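LPXTG-motif cell wall anchor domain protein (Mobiluncus mulieris, PDB 5U5O) probably serves cell adhesion as part of a giant cell-wall-anchored surface protein whose Ig-like domains carry intramolecular covalent cross-links. Local coordinates at residues 170-175 with 281-286; 175-180 with 211-216; 194-199 with 207-212; 228-233 with 265-270. All blocks are in the same frame, centred on the assembly; numbering follows the deposited sequence.

Interaction 1: 170-175 with 281-286; sequences SLKLTK and NVEVTA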
loop_
_atom_site.group_PDB
_atom_site.type_symbol
_atom_site.label_atom_id
_atom_site.label_comp_id
_atom_site.label_asym_id
_atom_site.label_seq_id
_atom_site.Cartn_x
_atom_site.Cartn_y
_atom_site.Cartn_z
ATOM N N SER A 170 13.517 4.519 -5.374
ATOM C CA SER A 170 14.864 4.291 -4.870
ATOM C C SER A 170 15.726 5.510 -5.145
ATOM O O SER A 170 15.387 6.368 -5.981
ATOM C CB SER A 170 15.511 3.081 -5.538
ATOM O OG SER A 170 15.683 3.277 -6.947
ATOM N N LEU A 171 16.845 5.554 -4.446
ATOM C CA LEU A 171 17.820 6.620 -4.580
ATOM C C LEU A 171 19.190 6.021 -4.712
ATOM O O LEU A 171 19.696 5.374 -3.792
ATOM C CB LEU A 171 17.754 7.543 -3.376
ATOM C CG LEU A 171 18.737 8.723 -3.331
ATOM C CD1 LEU A 171 18.695 9.632 -4.550
ATOM C CD2 LEU A 171 18.430 9.513 -2.074
ATOM N N LYS A 172 19.825 6.293 -5.857
ATOM C CA LYS A 172 21.205 5.928 -6.096
ATOM C C LYS A 172 22.044 7.167 -5.899
ATOM O O LYS A 172 21.696 8.240 -6.415
ATOM C CB LYS A 172 21.409 5.394 -7.513
ATOM C CG LYS A 172 22.829 4.910 -7.783
ATOM C CD LYS A 172 23.100 4.660 -9.256
ATOM C CE LYS A 172 22.289 3.498 -9.786
ATOM N NZ LYS A 172 22.770 3.050 -11.118
ATOM N N LEU A 173 23.168 7.023 -5.234
ATOM C CA LEU A 173 24.118 8.117 -5.011
ATOM C C LEU A 173 25.451 7.633 -5.506
ATOM O O LEU A 173 25.927 6.585 -5.117
ATOM C CB LEU A 173 24.207 8.446 -3.506
ATOM C CG LEU A 173 25.205 9.562 -3.157
ATOM C CD1 LEU A 173 24.855 10.908 -3.809
ATOM C CD2 LEU A 173 25.317 9.676 -1.640
ATOM N N THR A 174 26.093 8.450 -6.345
ATOM C CA THR A 174 27.436 8.216 -6.891
ATOM C C THR A 174 28.332 9.374 -6.442
ATOM O O THR A 174 27.875 10.524 -6.412
ATOM C CB THR A 174 27.392 8.162 -8.431
ATOM O OG1 THR A 174 26.530 7.103 -8.845
ATOM C CG2 THR A 174 28.769 7.921 -9.051
ATOM N N LYS A 175 29.564 9.058 -6.070
ATOM C CA LYS A 175 30.550 10.088 -5.693
ATOM C C LYS A 175 31.545 10.322 -6.814
ATOM O O LYS A 175 32.118 9.376 -7.337
ATOM C CB LYS A 175 31.354 9.685 -4.449
ATOM C CG LYS A 175 32.245 10.799 -3.885
ATOM C CD LYS A 175 31.404 11.981 -3.445
ATOM C CE LYS A 175 32.035 12.969 -2.497
ATOM N NZ LYS A 175 33.059 13.826 -3.144
ATOM N N ASN A 281 12.825 6.147 -9.519
ATOM C CA ASN A 281 14.196 5.658 -9.273
ATOM C C ASN A 281 15.183 6.750 -9.608
ATOM O O ASN A 281 15.528 6.980 -10.780
ATOM C CB ASN A 281 14.474 4.382 -10.047
ATOM C CG ASN A 281 13.523 3.260 -9.638
ATOM O OD1 ASN A 281 13.475 2.866 -8.468
ATOM N ND2 ASN A 281 12.736 2.774 -10.580
ATOM N N VAL A 282 15.520 7.522 -8.597
ATOM C CA VAL A 282 16.288 8.744 -8.734
ATOM C C VAL A 282 17.764 8.402 -8.638
ATOM O O VAL A 282 18.144 7.526 -7.828
ATOM C CB VAL A 282 15.854 9.736 -7.626
ATOM C CG1 VAL A 282 16.751 10.959 -7.572
ATOM C CG2 VAL A 282 14.389 10.118 -7.783
ATOM N N GLU A 283 18.593 9.099 -9.439
ATOM C CA GLU A 283 20.030 8.909 -9.385
ATOM C C GLU A 283 20.724 10.257 -9.196
ATOM O O GLU A 283 20.612 11.138 -10.075
ATOM C CB GLU A 283 20.533 8.227 -10.652
ATOM C CG GLU A 283 19.811 6.936 -11.004
ATOM C CD GLU A 283 20.114 6.483 -12.411
ATOM O OE1 GLU A 283 21.248 6.024 -12.662
ATOM O OE2 GLU A 283 19.221 6.602 -13.271
ATOM N N VAL A 284 21.421 10.426 -8.083
ATOM C CA VAL A 284 22.113 11.669 -7.747
ATOM C C VAL A 284 23.603 11.440 -7.789
ATOM O O VAL A 284 24.103 10.366 -7.417
ATOM C CB VAL A 284 21.667 12.152 -6.341
ATOM C CG1 VAL A 284 22.517 13.310 -5.834
ATOM C CG2 VAL A 284 20.203 12.553 -6.338
ATOM N N THR A 285 24.354 12.440 -8.272
ATOM C CA THR A 285 25.794 12.439 -8.160
ATOM C C THR A 285 26.211 13.575 -7.252
ATOM O O THR A 285 25.724 14.708 -7.426
ATOM C CB THR A 285 26.433 12.571 -9.556
ATOM O OG1 THR A 285 26.084 11.420 -10.325
ATOM C CG2 THR A 285 27.963 12.668 -9.480
ATOM N N ALA A 286 27.105 13.274 -6.304
ATOM C CA ALA A 286 27.723 14.280 -5.469
ATOM C C ALA A 286 29.145 14.443 -5.958
ATOM O O ALA A 286 29.947 13.516 -5.846
ATOM C CB ALA A 286 27.723 13.831 -4.022
HETATM O O HOH W 1 17.508 4.836 -8.251
HETATM O O HOH W 2 24.060 8.063 -9.130
#
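Leu171 and Leu173 provide the bumps on the inner face of this parallel strand pair, and Val282, Val284 and Ala286 provide the hollows. With CG anti to the backbone N (chi1 179° in each) and chi2 near +60°, both leucines lean their CD1 methyls over the neighbouring strand. CD1 of Leu171 drops into the notch between two valines, 3.7 Å from Val284 CG2 and 3.8 Å from Val282 CG1. Two residues on, Leu173 CD1 fits between Val284 CG1 (3.9 Å) and the small Ala286 CB (4.1 Å), so that each methyl of Val284 meets a different leucine. Lys175, kinked at chi2 (62°), lays its CD 3.2 Å from Ala286 O. The other face is polar. Ser170 OG donates to Asn281 OD1 at 2.7 Å, in the carbonyl plane on a lone pair, and a water links the same hydroxyl to Val282 O. Lys172 runs alongside Glu283, and its NZ forms a long salt bridge to OE1 (3.7 Å). Five backbone hydrogen bonds zip the strands together in unbroken register. Lys175 NZ is covalently joined to Asn288 CG, further along the partner strand: an isopeptide cross-link between adjacent parallel strands, as in CnaB-type Ig-like domains of bacterial surface proteins.

Interaction 2: 175-180 with 211-216; sequences KTVTGW and LKEGEE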
loop_
_atom_site.group_PDB
_atom_site.type_symbol
_atom_site.label_atom_id
_atom_site.label_comp_id
_atom_site.label_asym_id
_atom_site.label_seq_id
_atom_site.Cartn_x
_atom_site.Cartn_y
_atom_site.Cartn_z
ATOM N N LYS A 175 29.564 9.058 -6.070
ATOM C CA LYS A 175 30.550 10.088 -5.693
ATOM C C LYS A 175 31.545 10.322 -6.814
ATOM O O LYS A 175 32.118 9.376 -7.337
ATOM C CB LYS A 175 31.354 9.685 -4.449
ATOM C CG LYS A 175 32.245 10.799 -3.885
ATOM C CD LYS A 175 31.404 11.981 -3.445
ATOM C CE LYS A 175 32.035 12.969 -2.497
ATOM N NZ LYS A 175 33.059 13.826 -3.144
ATOM N N THR A 176 31.759 11.594 -7.183
ATOM C CA THR A 176 32.848 11.989 -8.111
ATOM C C THR A 176 33.710 13.009 -7.401
ATOM O O THR A 176 33.340 13.583 -6.378
ATOM C CB THR A 176 32.306 12.562 -9.435
ATOM O OG1 THR A 176 31.475 13.673 -9.143
ATOM C CG2 THR A 176 31.479 11.504 -10.156
ATOM N N VAL A 177 34.868 13.300 -8.020
ATOM C CA VAL A 177 35.878 14.196 -7.435
ATOM C C VAL A 177 36.546 15.007 -8.557
ATOM O O VAL A 177 36.886 14.431 -9.567
ATOM C CB VAL A 177 36.986 13.401 -6.684
ATOM C CG1 VAL A 177 38.130 14.294 -6.211
ATOM C CG2 VAL A 177 36.406 12.642 -5.499
ATOM N N THR A 178 36.756 16.283 -8.286
ATOM C CA THR A 178 37.604 17.115 -9.151
ATOM C C THR A 178 38.503 17.938 -8.261
ATOM O O THR A 178 38.200 18.199 -7.107
ATOM C CB THR A 178 36.766 18.045 -10.065
ATOM O OG1 THR A 178 35.987 18.940 -9.268
ATOM C CG2 THR A 178 35.878 17.249 -10.978
ATOM N N GLY A 179 39.624 18.405 -8.839
ATOM C CA GLY A 179 40.484 19.340 -8.137
ATOM C C GLY A 179 41.472 18.782 -7.129
ATOM O O GLY A 179 42.079 19.552 -6.393
ATOM N N TRP A 180 41.641 17.463 -7.089
ATOM C CA TRP A 180 42.590 16.822 -6.159
ATOM C C TRP A 180 44.002 17.372 -6.357
ATOM O O TRP A 180 44.417 17.615 -7.506
ATOM C CB TRP A 180 42.614 15.306 -6.375
ATOM C CG TRP A 180 43.291 14.561 -5.286
ATOM C CD1 TRP A 180 44.585 14.170 -5.230
ATOM C CD2 TRP A 180 42.674 14.065 -4.095
ATOM N NE1 TRP A 180 44.840 13.504 -4.065
ATOM C CE2 TRP A 180 43.675 13.418 -3.352
ATOM C CE3 TRP A 180 41.373 14.131 -3.563
ATOM C CZ2 TRP A 180 43.414 12.820 -2.111
ATOM C CZ3 TRP A 180 41.113 13.542 -2.333
ATOM C CH2 TRP A 180 42.126 12.892 -1.624
ATOM N N LEU A 211 31.472 6.098 0.438
ATOM C CA LEU A 211 31.777 5.895 -0.969
ATOM C C LEU A 211 33.182 6.373 -1.255
ATOM O O LEU A 211 33.560 7.484 -0.873
ATOM C CB LEU A 211 30.829 6.703 -1.858
ATOM C CG LEU A 211 29.346 6.351 -1.749
ATOM C CD1 LEU A 211 28.546 7.339 -2.588
ATOM C CD2 LEU A 211 29.075 4.933 -2.217
ATOM N N LYS A 212 33.957 5.525 -1.908
ATOM C CA LYS A 212 35.164 6.012 -2.582
ATOM C C LYS A 212 34.780 6.699 -3.901
ATOM O O LYS A 212 33.662 6.605 -4.405
ATOM C CB LYS A 212 36.177 4.888 -2.818
ATOM C CG LYS A 212 36.622 4.240 -1.512
ATOM C CD LYS A 212 37.773 3.268 -1.658
ATOM C CE LYS A 212 38.283 2.849 -0.289
ATOM N NZ LYS A 212 37.214 2.272 0.569
ATOM N N GLU A 213 35.721 7.442 -4.470
ATOM C CA GLU A 213 35.501 8.096 -5.746
ATOM C C GLU A 213 35.051 7.065 -6.766
ATOM O O GLU A 213 35.682 6.017 -6.911
ATOM C CB GLU A 213 36.783 8.789 -6.197
ATOM C CG GLU A 213 36.680 9.481 -7.541
ATOM C CD GLU A 213 37.941 10.236 -7.937
ATOM O OE1 GLU A 213 38.889 10.340 -7.137
ATOM O OE2 GLU A 213 37.960 10.777 -9.065
ATOM N N GLY A 214 33.948 7.366 -7.454
ATOM C CA GLY A 214 33.409 6.488 -8.486
ATOM C C GLY A 214 32.458 5.396 -8.020
ATOM O O GLY A 214 31.831 4.724 -8.845
ATOM N N GLU A 215 32.348 5.202 -6.707
ATOM C CA GLU A 215 31.435 4.215 -6.146
ATOM C C GLU A 215 30.011 4.739 -6.049
ATOM O O GLU A 215 29.773 5.945 -6.045
ATOM C CB GLU A 215 31.928 3.746 -4.766
ATOM C CG GLU A 215 33.245 2.992 -4.834
ATOM C CD GLU A 215 33.657 2.352 -3.518
ATOM O OE1 GLU A 215 33.253 2.832 -2.429
ATOM O OE2 GLU A 215 34.435 1.378 -3.574
ATOM N N GLU A 216 29.064 3.803 -5.975
ATOM C CA GLU A 216 27.648 4.109 -5.816
ATOM C C GLU A 216 27.006 3.272 -4.693
ATOM O O GLU A 216 27.514 2.214 -4.312
ATOM C CB GLU A 216 26.876 3.900 -7.119
ATOM C CG GLU A 216 26.925 2.499 -7.684
ATOM C CD GLU A 216 26.068 2.339 -8.917
ATOM O OE1 GLU A 216 26.478 2.819 -9.991
ATOM O OE2 GLU A 216 24.992 1.710 -8.812
HETATM O O HOH W 3 35.449 11.302 -10.092
#
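The Glu213 carboxylate is gripped at both oxygens: OE1 forms a salt bridge with Arg189 NE, and OE2 accepts a hydrogen bond from an ordered water at 2.8 Å. That water also accepts from Val177 N (2.9 Å), bridging strand and turn. Glu213 reaches this place fully stretched, CG anti to the backbone N (chi1 179°), and crosses Val177 at about a right angle, its CD 3.5 Å from Val177 CB. The carboxylate is thus supported by an aliphatic branch and held by polar partners. At the backbone, Lys175 uses both its polar atoms. Its O takes a short bond from Gly214 N (2.7 Å), and its N gives one to Glu215 O (3.1 Å), nearly along the C=O axis. Beside these bonds Lys175 CB packs against Leu211 CB at 4.0 Å. The turn braces itself as well: Glu215 N closes onto Lys212 O (3.0 Å), and Glu215 OE1 accepts from Lys212 N (2.8 Å), met from above the carboxylate plane. With Gly214 at positive phi (87°) in its third position, this is a classic type II beta turn, here linking strands 205-212 and 216-223, which belong to the two different sheets of a beta sandwich.

Interaction 3: 194-199 with 207-212; sequences YKFTVK and DEFTLK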
loop_
_atom_site.group_PDB
_atom_site.type_symbol
_atom_site.label_atom_id
_atom_site.label_comp_id
_atom_site.label_asym_id
_atom_site.label_seq_id
_atom_site.Cartn_x
_atom_site.Cartn_y
_atom_site.Cartn_z
ATOM N N TYR A 194 34.419 8.843 1.457
ATOM C CA TYR A 194 33.508 9.953 1.656
ATOM C C TYR A 194 32.242 9.449 2.344
ATOM O O TYR A 194 31.564 8.555 1.837
ATOM C CB TYR A 194 33.203 10.607 0.299
ATOM C CG TYR A 194 34.470 11.078 -0.453
ATOM C CD1 TYR A 194 35.103 12.262 -0.088
ATOM C CD2 TYR A 194 35.078 10.269 -1.401
ATOM C CE1 TYR A 194 36.254 12.691 -0.746
ATOM C CE2 TYR A 194 36.232 10.716 -2.095
ATOM C CZ TYR A 194 36.822 11.895 -1.697
ATOM O OH TYR A 194 37.975 12.396 -2.326
ATOM N N LYS A 195 31.951 10.050 3.486
ATOM C CA LYS A 195 30.879 9.560 4.350
ATOM C C LYS A 195 29.580 10.281 4.075
ATOM O O LYS A 195 29.546 11.516 4.047
ATOM C CB LYS A 195 31.243 9.749 5.806
ATOM C CG LYS A 195 30.185 9.238 6.759
ATOM C CD LYS A 195 30.543 9.571 8.192
ATOM C CE LYS A 195 29.385 9.319 9.145
ATOM N NZ LYS A 195 29.816 9.505 10.559
ATOM N N PHE A 196 28.507 9.503 3.921
ATOM C CA PHE A 196 27.192 10.020 3.645
ATOM C C PHE A 196 26.162 9.444 4.603
ATOM O O PHE A 196 26.289 8.310 5.098
ATOM C CB PHE A 196 26.748 9.679 2.231
ATOM C CG PHE A 196 27.466 10.483 1.190
ATOM C CD1 PHE A 196 26.975 11.713 0.788
ATOM C CD2 PHE A 196 28.642 10.015 0.635
ATOM C CE1 PHE A 196 27.646 12.465 -0.171
ATOM C CE2 PHE A 196 29.330 10.770 -0.312
ATOM C CZ PHE A 196 28.807 11.984 -0.723
ATOM N N THR A 197 25.128 10.239 4.834
ATOM C CA THR A 197 23.923 9.811 5.535
ATOM C C THR A 197 22.729 10.181 4.698
ATOM O O THR A 197 22.588 11.349 4.292
ATOM C CB THR A 197 23.834 10.468 6.921
ATOM O OG1 THR A 197 25.045 10.208 7.624
ATOM C CG2 THR A 197 22.683 9.927 7.722
ATOM N N VAL A 198 21.916 9.199 4.335
ATOM C CA VAL A 198 20.717 9.400 3.530
ATOM C C VAL A 198 19.523 9.121 4.445
ATOM O O VAL A 198 19.461 8.048 5.139
ATOM C CB VAL A 198 20.704 8.441 2.342
ATOM C CG1 VAL A 198 19.374 8.484 1.598
ATOM C CG2 VAL A 198 21.844 8.797 1.397
ATOM N N LYS A 199 18.580 10.037 4.520
ATOM C CA LYS A 199 17.410 9.895 5.381
ATOM C C LYS A 199 16.187 10.123 4.547
ATOM O O LYS A 199 16.155 11.053 3.714
ATOM C CB LYS A 199 17.466 10.943 6.467
ATOM C CG LYS A 199 18.647 10.804 7.395
ATOM C CD LYS A 199 18.565 11.831 8.515
ATOM C CE LYS A 199 19.687 11.647 9.512
ATOM N NZ LYS A 199 19.651 12.649 10.611
ATOM N N ASP A 207 20.326 5.792 6.621
ATOM C CA ASP A 207 21.339 4.915 6.074
ATOM C C ASP A 207 22.661 5.659 6.047
ATOM O O ASP A 207 22.773 6.686 5.366
ATOM C CB ASP A 207 20.936 4.477 4.665
ATOM C CG ASP A 207 19.765 3.499 4.686
ATOM O OD1 ASP A 207 19.964 2.337 5.055
ATOM O OD2 ASP A 207 18.646 3.897 4.335
ATOM N N GLU A 208 23.667 5.131 6.723
ATOM C CA GLU A 208 25.012 5.716 6.829
ATOM C C GLU A 208 25.942 4.804 6.073
ATOM O O GLU A 208 25.906 3.570 6.310
ATOM C CB GLU A 208 25.468 5.600 8.278
ATOM C CG GLU A 208 25.051 6.663 9.250
ATOM C CD GLU A 208 25.911 6.544 10.494
ATOM O OE1 GLU A 208 25.862 5.482 11.162
ATOM O OE2 GLU A 208 26.687 7.476 10.767
ATOM N N PHE A 209 26.826 5.373 5.243
ATOM C CA PHE A 209 27.726 4.551 4.469
ATOM C C PHE A 209 28.820 5.452 3.902
ATOM O O PHE A 209 28.711 6.682 3.957
ATOM C CB PHE A 209 26.992 3.848 3.325
ATOM C CG PHE A 209 26.227 4.794 2.448
ATOM C CD1 PHE A 209 24.921 5.164 2.756
ATOM C CD2 PHE A 209 26.836 5.390 1.327
ATOM C CE1 PHE A 209 24.231 6.086 1.964
ATOM C CE2 PHE A 209 26.138 6.302 0.543
ATOM C CZ PHE A 209 24.843 6.659 0.854
ATOM N N THR A 210 29.846 4.808 3.369
ATOM C CA THR A 210 30.932 5.506 2.699
ATOM C C THR A 210 31.005 5.128 1.242
ATOM O O THR A 210 30.707 4.012 0.835
ATOM C CB THR A 210 32.287 5.176 3.335
ATOM O OG1 THR A 210 32.628 3.817 3.049
ATOM C CG2 THR A 210 32.243 5.396 4.839
ATOM N N LEU A 211 31.472 6.098 0.438
ATOM C CA LEU A 211 31.777 5.895 -0.969
ATOM C C LEU A 211 33.182 6.373 -1.255
ATOM O O LEU A 211 33.560 7.484 -0.873
ATOM C CB LEU A 211 30.829 6.703 -1.858
ATOM C CG LEU A 211 29.346 6.351 -1.749
ATOM C CD1 LEU A 211 28.546 7.339 -2.588
ATOM C CD2 LEU A 211 29.075 4.933 -2.217
ATOM N N LYS A 212 33.957 5.525 -1.908
ATOM C CA LYS A 212 35.164 6.012 -2.582
ATOM C C LYS A 212 34.780 6.699 -3.901
ATOM O O LYS A 212 33.662 6.605 -4.405
ATOM C CB LYS A 212 36.177 4.888 -2.818
ATOM C CG LYS A 212 36.622 4.240 -1.512
ATOM C CD LYS A 212 37.773 3.268 -1.658
ATOM C CE LYS A 212 38.283 2.849 -0.289
ATOM N NZ LYS A 212 37.214 2.272 0.569
HETATM O O HOH W 4 25.562 9.837 10.117
HETATM O O HOH W 5 17.440 6.303 4.188
#
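Strands 194-199 and 207-212 run antiparallel, their short axes at 146°, and three hydrogen-bonded pairs, Tyr194 with Leu211, Phe196 with Phe209 and Val198 with Asp207, each close two N-H to O bonds. Three aromatic rings share the inner face with Val198 and Leu211, and Asp207 lies at its end. Phe209 has CG in the crowded position between its own backbone N and carbonyl carbon (chi1 54°), which folds the ring over the partner strand. Phe196 CB then sits over one face of that ring, 4.2 Å from its centroid, as a CH-pi contact. Val198 comes in at the ring edge instead, its CG2 3.7 Å from Phe209 CE1. The Phe196 ring itself crosses Leu211 at about a right angle, with CD2 4.2 Å from Leu211 CD1. Tyr194 presents its edge to the backbone, CD2 lying 3.2 Å from Leu211 O. The two strands form the beta hairpin 193-200/205-212 at the margin of the five-stranded sheet, and its inner face packs on the opposite sheet of the sandwich: Phe196 touches Leu173 and Lys175, and Val198 touches Leu171. On the outer face Lys195, fully extended, lies beside Glu208, and its NZ makes a long salt bridge to OE2 (3.7 Å). The same OE2 receives a hydrogen bond from a water (2.7 Å) that also pairs with Thr197 OG1, so one carboxylate oxygen serves two residues of the facing strand. A second water, near the turn end, donates both to Val198 O (2.8 Å) and to Asp207 OD2 (2.7 Å).

Interaction 4: 228-233 with 265-270; sequences CTISED and AVVKIG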
loop_
_atom_site.group_PDB
_atom_site.type_symbol
_atom_site.label_atom_id
_atom_site.label_comp_id
_atom_site.label_asym_id
_atom_site.label_seq_id
_atom_site.Cartn_x
_atom_site.Cartn_y
_atom_site.Cartn_z
ATOM N N CYS A 228 13.794 12.922 0.639
ATOM C CA CYS A 228 15.006 12.281 1.079
ATOM C C CYS A 228 16.118 13.357 1.218
ATOM O O CYS A 228 16.257 14.236 0.313
ATOM C CB CYS A 228 15.374 11.301 0.023
ATOM S SG CYS A 228 17.059 10.714 -0.034
ATOM N N THR A 229 16.896 13.304 2.273
ATOM C CA THR A 229 18.043 14.176 2.462
ATOM C C THR A 229 19.308 13.360 2.327
ATOM O O THR A 229 19.383 12.182 2.711
ATOM C CB THR A 229 17.998 14.940 3.798
ATOM O OG1 THR A 229 18.010 14.028 4.904
ATOM C CG2 THR A 229 16.750 15.812 3.885
ATOM N N ILE A 230 20.321 14.006 1.743
ATOM C CA ILE A 230 21.647 13.440 1.599
ATOM C C ILE A 230 22.584 14.411 2.303
ATOM O O ILE A 230 22.596 15.612 1.970
ATOM C CB ILE A 230 22.030 13.343 0.094
ATOM C CG1 ILE A 230 21.027 12.494 -0.669
ATOM C CG2 ILE A 230 23.418 12.746 -0.065
ATOM C CD1 ILE A 230 21.098 12.661 -2.168
ATOM N N SER A 231 23.419 13.906 3.199
ATOM C CA SER A 231 24.334 14.713 3.994
ATOM C C SER A 231 25.708 14.103 3.901
ATOM O O SER A 231 25.897 12.940 4.279
ATOM C CB SER A 231 23.918 14.701 5.472
ATOM O OG SER A 231 22.589 15.147 5.655
ATOM N N GLU A 232 26.676 14.868 3.402
ATOM C CA GLU A 232 28.062 14.424 3.380
ATOM C C GLU A 232 28.808 14.952 4.590
ATOM O O GLU A 232 28.586 16.075 5.016
ATOM C CB GLU A 232 28.770 14.935 2.112
ATOM C CG GLU A 232 30.106 14.255 1.891
ATOM C CD GLU A 232 30.781 14.647 0.598
ATOM O OE1 GLU A 232 30.118 15.197 -0.312
ATOM O OE2 GLU A 232 31.984 14.349 0.524
ATOM N N ASP A 233 29.741 14.165 5.112
ATOM C CA ASP A 233 30.705 14.668 6.070
ATOM C C ASP A 233 31.778 15.457 5.330
ATOM O O ASP A 233 32.818 14.922 4.941
ATOM C CB ASP A 233 31.316 13.500 6.866
ATOM C CG ASP A 233 32.279 13.945 7.953
ATOM O OD1 ASP A 233 32.639 15.141 8.053
ATOM O OD2 ASP A 233 32.673 13.067 8.749
ATOM N N ALA A 265 21.814 17.954 0.561
ATOM C CA ALA A 265 20.869 17.990 -0.544
ATOM C C ALA A 265 19.528 17.481 -0.081
ATOM O O ALA A 265 19.435 16.687 0.884
ATOM C CB ALA A 265 21.358 17.129 -1.691
ATOM N N VAL A 266 18.489 17.899 -0.772
ATOM C CA VAL A 266 17.131 17.406 -0.590
ATOM C C VAL A 266 16.604 17.026 -1.962
ATOM O O VAL A 266 16.735 17.804 -2.927
ATOM C CB VAL A 266 16.211 18.457 0.049
ATOM C CG1 VAL A 266 14.823 17.880 0.312
ATOM C CG2 VAL A 266 16.808 18.989 1.342
ATOM N N VAL A 267 15.978 15.859 -2.075
ATOM C CA VAL A 267 15.429 15.393 -3.342
ATOM C C VAL A 267 14.119 14.653 -3.061
ATOM O O VAL A 267 13.982 14.006 -2.002
ATOM C CB VAL A 267 16.470 14.528 -4.095
ATOM C CG1 VAL A 267 16.818 13.260 -3.328
ATOM C CG2 VAL A 267 16.045 14.233 -5.517
ATOM N N LYS A 268 13.159 14.750 -3.962
ATOM C CA LYS A 268 11.891 14.037 -3.865
ATOM C C LYS A 268 12.045 12.743 -4.631
ATOM O O LYS A 268 12.654 12.727 -5.728
ATOM C CB LYS A 268 10.761 14.847 -4.491
ATOM C CG LYS A 268 10.492 16.206 -3.850
ATOM C CD LYS A 268 9.953 16.128 -2.433
ATOM C CE LYS A 268 8.595 15.432 -2.332
ATOM N NZ LYS A 268 7.522 16.029 -3.184
ATOM N N ILE A 269 11.477 11.675 -4.054
ATOM C CA ILE A 269 11.537 10.371 -4.668
ATOM C C ILE A 269 10.111 10.003 -5.084
ATOM O O ILE A 269 9.329 9.493 -4.277
ATOM C CB ILE A 269 12.098 9.327 -3.662
ATOM C CG1 ILE A 269 13.417 9.792 -3.036
ATOM C CG2 ILE A 269 12.268 7.966 -4.334
ATOM C CD1 ILE A 269 14.564 10.011 -4.001
ATOM N N GLY A 270 9.778 10.298 -6.344
ATOM C CA GLY A 270 8.440 10.030 -6.888
ATOM C C GLY A 270 7.440 11.094 -6.495
ATOM O O GLY A 270 7.782 12.062 -5.815
#
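Cys228, Ile230, Ala265, Val267 and Ile269 form the buried centre where strands 228-232 and 265-269 meet. Cys228 CB touches two branches of the facing strand, 3.9 Å from Ile269 CG1 and 4.1 Å from Val267 CG1. That valine methyl occupies the crowded position between its own backbone N and carbonyl carbon (chi1 63°), which turns it toward the cysteine. Further along, the beta-branched Ile230 stands beside a small partner, with CB to CB of Ala265 at 4.2 Å, and its CD1 reaches along the strand to Val267 CG1 at a looser 4.5 Å. From the opposite sheet Leu171 packs on Cys228 and Ile230, Leu173 on Ile230, and Phe249 on Ile230 and Ala265. Four backbone hydrogen bonds lie outward of this layer, two in the pair Cys228 with Val267 and two in Ile230 with Ala265. The tightest has Ala265 N on Ile230 O (2.8 Å), while Ile230 N meets Ala265 O from above the carbonyl plane. Over the outer face Thr229 and Val266 lie side by side, CG2 to CG2 4.1 Å apart. At the polar edge Ser231 OG bonds to Glu264 OE1, and Asp233 OD1 caps Gly236 N at the start of helix 234-241. The Cys228 side chain was modelled in two conformers. Cys228 and Cys200, on strands 226-232 and 193-200, form a disulfide seen for this protein, a covalent staple between neighbouring strands of an antiparallel sheet within an Ig-like sandwich.

Overall arrangement
All four interactions lie in the C-terminal domain of this two-domain piece, matching the DUF5979 family. Interaction 1 joins the domain's first and last strands, 150-178 and 281-291, within one sheet, and encloses the other three along the chain. Interactions 3 and 4 belong to the facing five-stranded sheet, where strands 193-200 and 226-232 are neighbours; their centres are about 11 Å apart. Interaction 2 links the sheets at one end, sharing Lys175 with interaction 1 and Leu211 and Lys212 with interaction 3. The centres of interactions 1 and 4 are about 9 Å apart across the sandwich core. Isopeptide and disulfide thus lock different sheets of one domain, consistent with resistance to unfolding in an adhesin.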